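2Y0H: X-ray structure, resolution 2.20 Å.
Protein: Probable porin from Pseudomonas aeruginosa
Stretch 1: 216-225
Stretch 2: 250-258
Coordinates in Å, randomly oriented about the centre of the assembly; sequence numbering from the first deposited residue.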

ATOM      1  N   PRO A 216      12.269 -18.427 -14.455  1.00 36.86           N
ATOM      2  CA  PRO A 216      11.377 -19.451 -15.027  1.00 38.07           C
ATOM      3  C   PRO A 216      11.904 -20.851 -14.700  1.00 32.20           C
ATOM      4  O   PRO A 216      13.107 -21.055 -14.669  1.00 33.16           O
ATOM      5  N   LEU A 217      11.011 -21.791 -14.427  1.00 35.60           N
ATOM      6  CA  LEU A 217      11.429 -23.115 -13.990  1.00 36.15           C
ATOM      7  C   LEU A 217      10.675 -24.228 -14.719  1.00 36.76           C
ATOM      8  O   LEU A 217      10.528 -25.327 -14.194  1.00 35.89           O
ATOM      9  N   GLY A 218      10.198 -23.933 -15.925  1.00 39.35           N
ATOM     10  CA  GLY A 218       9.389 -24.869 -16.688  1.00 39.55           C
ATOM     11  C   GLY A 218       7.968 -24.347 -16.831  1.00 48.27           C
ATOM     12  O   GLY A 218       7.614 -23.322 -16.243  1.00 44.53           O
ATOM     13  N   GLU A 219       7.144 -25.048 -17.607  1.00 46.74           N
ATOM     14  CA  GLU A 219       5.803 -24.565 -17.901  1.00 48.25           C
ATOM     15  C   GLU A 219       4.949 -24.422 -16.648  1.00 44.93           C
ATOM     16  O   GLU A 219       4.743 -25.380 -15.907  1.00 40.55           O
ATOM     17  N   GLY A 220       4.458 -23.207 -16.419  1.00 47.39           N
ATOM     18  CA  GLY A 220       3.638 -22.933 -15.255  1.00 44.21           C
ATOM     19  C   GLY A 220       4.427 -22.784 -13.964  1.00 35.49           C
ATOM     20  O   GLY A 220       3.834 -22.673 -12.899  1.00 34.10           O
ATOM     21  N   LEU A 221       5.755 -22.771 -14.053  1.00 36.10           N
ATOM     22  CA  LEU A 221       6.594 -22.702 -12.856  1.00 37.19           C
ATOM     23  C   LEU A 221       7.502 -21.493 -12.883  1.00 36.91           C
ATOM     24  O   LEU A 221       8.126 -21.213 -13.898  1.00 38.88           O
ATOM     25  N   SER A 222       7.600 -20.785 -11.762  1.00 32.90           N
ATOM     26  CA  SER A 222       8.532 -19.668 -11.677  1.00 34.43           C
ATOM     27  C   SER A 222       8.853 -19.306 -10.237  1.00 32.14           C
ATOM     28  O   SER A 222       8.008 -19.418  -9.353  1.00 33.89           O
ATOM     29  N   LEU A 223      10.082 -18.878 -10.005  1.00 30.01           N
ATOM     30  CA  LEU A 223      10.475 -18.435  -8.683  1.00 34.99           C
ATOM     31  C   LEU A 223      10.635 -16.917  -8.677  1.00 35.53           C
ATOM     32  O   LEU A 223      11.508 -16.362  -9.340  1.00 33.73           O
ATOM     33  N   ARG A 224       9.771 -16.249  -7.931  1.00 32.42           N
ATOM     34  CA  ARG A 224       9.882 -14.811  -7.774  1.00 35.28           C
ATOM     35  C   ARG A 224      10.629 -14.494  -6.477  1.00 32.26           C
ATOM     36  O   ARG A 224      10.174 -14.859  -5.392  1.00 30.68           O
ATOM     37  N   SER A 225      11.785 -13.845  -6.612  1.00 29.63           N
ATOM     38  CA  SER A 225      12.561 -13.344  -5.482  1.00 30.78           C
ATOM     39  C   SER A 225      12.451 -11.818  -5.400  1.00 30.05           C
ATOM     40  O   SER A 225      12.878 -11.100  -6.303  1.00 31.14           O
ATOM     41  N   ALA A 250      12.297  -9.793   2.492  1.00 26.43           N
ATOM     42  CA  ALA A 250      12.298 -10.495   1.215  1.00 28.26           C
ATOM     43  C   ALA A 250      11.095 -11.421   1.113  1.00 29.25           C
ATOM     44  O   ALA A 250      10.670 -12.016   2.095  1.00 30.62           O
ATOM     45  N   MET A 251      10.539 -11.525  -0.083  1.00 30.04           N
ATOM     46  CA  MET A 251       9.483 -12.495  -0.344  1.00 31.47           C
ATOM     47  C   MET A 251       9.922 -13.411  -1.480  1.00 27.35           C
ATOM     48  O   MET A 251      10.254 -12.934  -2.559  1.00 27.71           O
ATOM     49  N   LEU A 252       9.951 -14.717  -1.218  1.00 31.77           N
ATOM     50  CA  LEU A 252      10.220 -15.732  -2.237  1.00 28.43           C
ATOM     51  C   LEU A 252       8.924 -16.459  -2.579  1.00 31.59           C
ATOM     52  O   LEU A 252       8.296 -17.060  -1.710  1.00 30.79           O
ATOM     53  N   THR A 253       8.524 -16.414  -3.842  1.00 32.08           N
ATOM     54  CA  THR A 253       7.242 -16.988  -4.233  1.00 31.38           C
ATOM     55  C   THR A 253       7.430 -18.000  -5.352  1.00 32.12           C
ATOM     56  O   THR A 253       7.973 -17.692  -6.419  1.00 29.75           O
ATOM     57  N   LEU A 254       7.011 -19.226  -5.087  1.00 34.35           N
ATOM     58  CA  LEU A 254       7.046 -20.265  -6.103  1.00 32.24           C
ATOM     59  C   LEU A 254       5.661 -20.378  -6.718  1.00 33.83           C
ATOM     60  O   LEU A 254       4.699 -20.758  -6.049  1.00 31.99           O
ATOM     61  N   ARG A 255       5.558 -20.012  -7.989  1.00 34.11           N
ATOM     62  CA  ARG A 255       4.297 -20.110  -8.712  1.00 34.39           C
ATOM     63  C   ARG A 255       4.276 -21.445  -9.443  1.00 33.57           C
ATOM     64  O   ARG A 255       5.271 -21.821 -10.074  1.00 34.45           O
ATOM     65  N   ALA A 256       3.163 -22.175  -9.343  1.00 30.73           N
ATOM     66  CA  ALA A 256       3.052 -23.487  -9.998  1.00 34.97           C
ATOM     67  C   ALA A 256       1.650 -23.736 -10.514  1.00 34.25           C
ATOM     68  O   ALA A 256       0.757 -24.062  -9.744  1.00 34.69           O
ATOM     69  N   GLY A 257       1.461 -23.595 -11.821  1.00 39.41           N
ATOM     70  CA  GLY A 257       0.129 -23.660 -12.400  1.00 40.25           C
ATOM     71  C   GLY A 257      -0.809 -22.684 -11.711  1.00 41.84           C
ATOM     72  O   GLY A 257      -0.588 -21.474 -11.737  1.00 38.37           O
ATOM     73  N   ALA A 258      -1.841 -23.217 -11.064  1.00 41.66           N
ATOM     74  CA  ALA A 258      -2.835 -22.390 -10.378  1.00 37.33           C
ATOM     75  C   ALA A 258      -2.509 -22.162  -8.887  1.00 39.88           C
ATOM     76  O   ALA A 258      -3.235 -21.445  -8.193  1.00 36.78           O
TER

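Two neighbouring antiparallel strands of the porin, 221-225 and 250-256, run side by side with an angle of 171° between their directions, and their side chains meet on the two faces of the sheet rather than between the backbones. The apolar centre lies on the face that carries Leu221, Leu223, Ser225, Leu252, Leu254 and Ala256. Leu223 (chi1 t, chi2 p) sits in its middle: its CG lies 3.8 Å from CD1 of Leu252, and its CD1 lies 4.2 Å from CB of Leu254, so one leucine touches both its direct cross-strand partner, Leu254, and the residue diagonal to it. Leu252 has an off-well chi1 of -100° with chi2 m, and the end of its side chain comes nearer to the opposing strand than its CA-to-CB bond alone would suggest. Leu254 repeats the t, p rotamer of Leu223. Its CD1 reaches CD1 of Leu217 at 4.1 Å, which extends the apolar strip to a residue that precedes the strand. Two residues on from Leu254, Ala256 offers only a methyl, and Leu221 (m, t) closes over it, with CD2 3.5 Å from CB of Ala256. Where this face turns polar, Ser225 (chi1 m) places OG 3.0 Å from CD1 of Leu252, a tight contact between a hydroxyl and a methyl.

The opposite face carries Ser222, Arg224, Thr253 and Arg255, and the strands are stitched beneath these side chains by backbone hydrogen bonds. Ser222 and Arg255 form one pair, Ser222 N to Arg255 O at 3.1 Å and Arg255 N to Ser222 O at 2.9 Å; Arg224 and Thr253 form the next, Arg224 N to Thr253 O at 2.8 Å and Thr253 N to Arg224 O at 2.7 Å. Ser222 (chi1 p) packs its OG 3.5 Å from CB of Arg255, touching the base of that side chain. Arg224 and Thr253 likewise meet at their bases, CB to CB at 4.2 Å. Both arginines then lead away from the contact: Arg224 is extended, with chi1 to chi3 all t, whereas Arg255 bends at chi2 (t, p, t). Thr253 (chi1 m) directs its OG1 to water 1 at 2.7 Å, and the same water donates a hydrogen bond to O of Arg224 at 3.1 Å, bridging a side chain of one strand to the backbone of the other.

At the far end, the strand pairing gives way to a type II turn from Gly218 to Leu221, closed by a hydrogen bond from Leu221 N to Gly218 O at 2.9 Å. Gly220 and Gly257, both at positive phi, bring no side chains to this edge; Gly257 N instead donates to Gly220 O at 2.8 Å, the last hydrogen bond between the stretches.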

ATOM      1  CB  PRO A 216      11.459 -19.195 -16.540  1.00 39.53           C
ATOM      2  CG  PRO A 216      12.111 -17.829 -16.684  1.00 40.48           C
ATOM      3  CD  PRO A 216      13.019 -17.706 -15.495  1.00 37.94           C
ATOM      4  CB  LEU A 217      11.241 -23.255 -12.474  1.00 30.84           C
ATOM      5  CG  LEU A 217      12.208 -22.498 -11.558  1.00 32.72           C
ATOM      6  CD1 LEU A 217      11.760 -22.575 -10.109  1.00 27.03           C
ATOM      7  CD2 LEU A 217      13.628 -23.021 -11.712  1.00 35.27           C
ATOM      8  CB  GLU A 219       5.106 -25.453 -18.934  1.00 53.04           C
ATOM      9  CG  GLU A 219       5.517 -25.165 -20.377  1.00 60.80           C
ATOM     10  CD  GLU A 219       5.117 -23.769 -20.848  1.00 70.55           C
ATOM     11  OE1 GLU A 219       5.482 -22.772 -20.182  1.00 64.76           O
ATOM     12  OE2 GLU A 219       4.444 -23.667 -21.899  1.00 77.96           O
ATOM     13  CB  LEU A 221       7.460 -23.952 -12.734  1.00 36.28           C
ATOM     14  CG  LEU A 221       6.736 -25.263 -12.458  1.00 37.80           C
ATOM     15  CD1 LEU A 221       7.626 -26.452 -12.811  1.00 37.19           C
ATOM     16  CD2 LEU A 221       6.305 -25.304 -11.007  1.00 38.10           C
ATOM     17  CB  SER A 222       7.985 -18.440 -12.410  1.00 37.16           C
ATOM     18  OG  SER A 222       6.827 -17.938 -11.761  1.00 40.83           O
ATOM     19  CB  LEU A 223      11.764 -19.119  -8.239  1.00 28.99           C
ATOM     20  CG  LEU A 223      12.110 -18.902  -6.765  1.00 33.34           C
ATOM     21  CD1 LEU A 223      11.045 -19.511  -5.839  1.00 31.76           C
ATOM     22  CD2 LEU A 223      13.475 -19.479  -6.466  1.00 33.25           C
ATOM     23  CB  ARG A 224       8.492 -14.178  -7.785  1.00 35.09           C
ATOM     24  CG  ARG A 224       8.468 -12.656  -7.675  1.00 36.95           C
ATOM     25  CD  ARG A 224       7.033 -12.210  -7.504  1.00 36.18           C
ATOM     26  NE  ARG A 224       6.865 -10.775  -7.292  1.00 46.60           N
ATOM     27  CZ  ARG A 224       6.813  -9.879  -8.273  1.00 43.53           C
ATOM     28  NH1 ARG A 224       6.952 -10.268  -9.538  1.00 41.17           N
ATOM     29  NH2 ARG A 224       6.644  -8.597  -7.988  1.00 39.06           N
ATOM     30  CB  SER A 225      14.032 -13.767  -5.591  1.00 32.98           C
ATOM     31  OG  SER A 225      14.129 -15.178  -5.676  1.00 41.90           O
ATOM     32  CB  ALA A 250      13.598 -11.283   1.032  1.00 27.07           C
ATOM     33  CB  MET A 251       8.184 -11.777  -0.718  1.00 30.36           C
ATOM     34  CG  MET A 251       6.967 -12.672  -0.737  1.00 30.90           C
ATOM     35  SD  MET A 251       6.371 -12.975   0.927  1.00 31.94           S
ATOM     36  CE  MET A 251       4.853 -12.028   0.918  1.00 44.92           C
ATOM     37  CB  LEU A 252      11.226 -16.756  -1.719  1.00 34.80           C
ATOM     38  CG  LEU A 252      12.687 -16.623  -2.139  1.00 42.30           C
ATOM     39  CD1 LEU A 252      12.838 -16.985  -3.601  1.00 38.35           C
ATOM     40  CD2 LEU A 252      13.198 -15.202  -1.867  1.00 40.90           C
ATOM     41  CB  THR A 253       6.231 -15.898  -4.667  1.00 28.36           C
ATOM     42  OG1 THR A 253       6.044 -14.969  -3.596  1.00 32.23           O
ATOM     43  CG2 THR A 253       4.885 -16.515  -5.005  1.00 31.19           C
ATOM     44  CB  LEU A 254       7.466 -21.587  -5.483  1.00 32.25           C
ATOM     45  CG  LEU A 254       7.576 -22.806  -6.402  1.00 36.84           C
ATOM     46  CD1 LEU A 254       8.588 -22.555  -7.499  1.00 35.59           C
ATOM     47  CD2 LEU A 254       7.950 -24.043  -5.589  1.00 34.78           C
ATOM     48  CB  ARG A 255       4.176 -18.943  -9.697  1.00 33.54           C
ATOM     49  CG  ARG A 255       2.957 -18.990 -10.592  1.00 43.56           C
ATOM     50  CD  ARG A 255       1.677 -18.896  -9.785  1.00 45.14           C
ATOM     51  NE  ARG A 255       0.500 -18.962 -10.643  1.00 48.34           N
ATOM     52  CZ  ARG A 255      -0.749 -18.981 -10.189  1.00 49.25           C
ATOM     53  NH1 ARG A 255      -0.969 -18.933  -8.883  1.00 45.01           N
ATOM     54  NH2 ARG A 255      -1.777 -19.039 -11.038  1.00 45.29           N
ATOM     55  CB  ALA A 256       3.463 -24.607  -9.040  1.00 32.58           C
ATOM     56  CB  ALA A 258      -4.223 -23.013 -10.532  1.00 34.26           C
TER
HETATM   57  O   HOH W   1       7.986 -13.117  -4.075  1.00 32.74           O